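Local coordinates for general negative regulator of transcription subunit 4 (PDB 5AIE), which acts as the E3 ubiquitin ligase subunit of the yeast CCR4-NOT complex, of which this chain is the zinc-binding RING domain, at residues C7-E12 with Q32-N37. Numbering follows the deposited sequence.
Sequences CPLCIE and QFCYNN. With ZN (zinc ion), chain C.
Cys7, Cys10 and Cys34 bind one zinc ion, and this shared metal joins the loop 7-12 to the start of helix 32-40. Cys34 enters from the helix side. Its CB lies against the Leu9 side chain, with Leu9 CD1 3.7 Å from Cys34 CB. One bond further out, Cys34 SG reaches the metal, with a zinc-sulfur distance of 2.4 Å. The same sulfur also has the loop beside it: Leu9 CB is 3.7 Å from Cys34 SG. The CB of Cys34 points toward the loop, and with SG anti to the carbonyl carbon (chi1 -73°) the sulfur meets the metal.

From the loop, Cys10 SG binds the zinc at 2.4 Å. This sulfur lies 3.6 Å from Cys34 SG, a spacing set by the common metal. With SG anti to the backbone N (chi1 -176°), the sulfur of Cys7 reaches the zinc at a longer 2.7 Å. The Leu9 amide points at Cys7 SG in a weak hydrogen bond of 3.7 Å, a contact that may slightly offset the negative charge on a zinc-bound thiolate. A weak backbone bond from Ile11 N to Cys7 O closes the loop that carries both ligands.

The touching residues are all buried. Leu9 is the apolar part of the contact, set against Cys34 beside the metal. It also packs on an apolar side chain of the other protein in the assembly, and Cys34 meets an aromatic side chain of that chain. Cys7 and Cys10 form a CxxC pair, and Cys34 adds a ligand from a distant part of the sequence. Together they belong to one of the two zinc sites of the RING domain, whose ligands interleave in a cross-brace: Cys24 and Cys26 of the second site fall between Cys10 and Cys34.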
loop_
_atom_site.group_PDB
_atom_site.type_symbol
_atom_site.label_atom_id
_atom_site.label_comp_id
_atom_site.label_asym_id
_atom_site.label_seq_id
_atom_site.Cartn_x
_atom_site.Cartn_y
_atom_site.Cartn_z
ATOM N N CYS A 7 4.309 16.838 -11.119
ATOM C CA CYS A 7 4.875 15.498 -11.048
ATOM C C CYS A 7 4.183 14.692 -9.955
ATOM O O CYS A 7 4.137 15.116 -8.803
ATOM C CB CYS A 7 6.381 15.558 -10.790
ATOM S SG CYS A 7 7.207 13.947 -10.792
ATOM N N PRO A 8 3.637 13.523 -10.318
ATOM C CA PRO A 8 2.872 12.687 -9.385
ATOM C C PRO A 8 3.736 12.005 -8.325
ATOM O O PRO A 8 3.197 11.329 -7.448
ATOM C CB PRO A 8 2.228 11.646 -10.304
ATOM C CG PRO A 8 3.159 11.547 -11.459
ATOM C CD PRO A 8 3.702 12.931 -11.666
ATOM N N LEU A 9 5.051 12.179 -8.401
ATOM C CA LEU A 9 5.957 11.517 -7.469
ATOM C C LEU A 9 6.495 12.473 -6.406
ATOM O O LEU A 9 6.448 12.174 -5.212
ATOM C CB LEU A 9 7.123 10.875 -8.225
ATOM C CG LEU A 9 6.763 9.921 -9.365
ATOM C CD1 LEU A 9 8.007 9.220 -9.884
ATOM C CD2 LEU A 9 5.721 8.910 -8.915
ATOM N N CYS A 10 7.006 13.620 -6.842
ATOM C CA CYS A 10 7.628 14.573 -5.926
ATOM C C CYS A 10 6.795 15.839 -5.745
ATOM O O CYS A 10 7.194 16.749 -5.015
ATOM C CB CYS A 10 9.029 14.942 -6.420
ATOM S SG CYS A 10 9.074 15.629 -8.090
ATOM N N ILE A 11 5.639 15.881 -6.405
ATOM C CA ILE A 11 4.720 17.020 -6.344
ATOM C C ILE A 11 5.445 18.332 -6.645
ATOM O O ILE A 11 5.368 19.297 -5.883
ATOM C CB ILE A 11 4.016 17.114 -4.969
ATOM C CG1 ILE A 11 3.687 15.719 -4.437
ATOM C CG2 ILE A 11 2.740 17.942 -5.071
ATOM C CD1 ILE A 11 2.683 14.959 -5.281
ATOM N N GLU A 12 6.165 18.353 -7.761
ATOM C CA GLU A 12 6.883 19.546 -8.188
ATOM C C GLU A 12 6.302 20.084 -9.489
ATOM O O GLU A 12 5.857 19.311 -10.338
ATOM C CB GLU A 12 8.375 19.248 -8.354
ATOM C CG GLU A 12 9.112 19.047 -7.043
ATOM C CD GLU A 12 9.073 20.279 -6.162
ATOM O OE1 GLU A 12 9.247 21.395 -6.694
ATOM O OE2 GLU A 12 8.862 20.131 -4.940
ATOM N N GLN A 32 12.301 15.001 -14.481
ATOM C CA GLN A 32 13.588 14.558 -14.997
ATOM C C GLN A 32 14.447 13.982 -13.878
ATOM O O GLN A 32 15.311 13.138 -14.117
ATOM C CB GLN A 32 14.320 15.713 -15.683
ATOM N N PHE A 33 14.201 14.443 -12.656
ATOM C CA PHE A 33 14.944 13.971 -11.494
ATOM C C PHE A 33 14.390 12.640 -10.990
ATOM O O PHE A 33 15.152 11.747 -10.619
ATOM C CB PHE A 33 14.916 15.015 -10.376
ATOM C CG PHE A 33 15.501 16.342 -10.771
ATOM C CD1 PHE A 33 16.862 16.473 -10.994
ATOM C CD2 PHE A 33 14.693 17.458 -10.917
ATOM C CE1 PHE A 33 17.407 17.691 -11.358
ATOM C CE2 PHE A 33 15.231 18.679 -11.280
ATOM C CZ PHE A 33 16.590 18.795 -11.500
ATOM N N CYS A 34 13.067 12.512 -10.978
ATOM C CA CYS A 34 12.424 11.261 -10.592
ATOM C C CYS A 34 12.731 10.166 -11.606
ATOM O O CYS A 34 12.859 8.993 -11.252
ATOM C CB CYS A 34 10.910 11.445 -10.458
ATOM S SG CYS A 34 10.387 12.365 -8.989
ATOM N N TYR A 35 12.849 10.563 -12.869
ATOM C CA TYR A 35 13.205 9.642 -13.942
ATOM C C TYR A 35 14.588 9.042 -13.712
ATOM O O TYR A 35 14.743 7.821 -13.654
ATOM C CB TYR A 35 13.153 10.360 -15.293
ATOM C CG TYR A 35 13.720 9.563 -16.445
ATOM C CD1 TYR A 35 12.981 8.557 -17.051
ATOM C CD2 TYR A 35 14.995 9.820 -16.931
ATOM C CE1 TYR A 35 13.498 7.828 -18.106
ATOM C CE2 TYR A 35 15.519 9.097 -17.984
ATOM C CZ TYR A 35 14.766 8.103 -18.569
ATOM O OH TYR A 35 15.287 7.381 -19.618
ATOM N N ASN A 36 15.588 9.909 -13.576
ATOM C CA ASN A 36 16.961 9.473 -13.351
ATOM C C ASN A 36 17.122 8.715 -12.037
ATOM O O ASN A 36 17.950 7.809 -11.933
ATOM C CB ASN A 36 17.912 10.672 -13.377
ATOM C CG ASN A 36 17.991 11.325 -14.743
ATOM O OD1 ASN A 36 18.554 10.761 -15.682
ATOM N ND2 ASN A 36 17.435 12.526 -14.857
ATOM N N ASN A 37 16.327 9.091 -11.039
ATOM C CA ASN A 37 16.344 8.418 -9.744
ATOM C C ASN A 37 15.992 6.942 -9.886
ATOM O O ASN A 37 16.657 6.079 -9.317
ATOM C CB ASN A 37 15.378 9.097 -8.769
ATOM C CG ASN A 37 15.366 8.439 -7.396
ATOM O OD1 ASN A 37 16.314 7.751 -7.014
ATOM N ND2 ASN A 37 14.292 8.657 -6.647
HETATM ZN ZN ZN C . 9.756 14.418 -10.027
#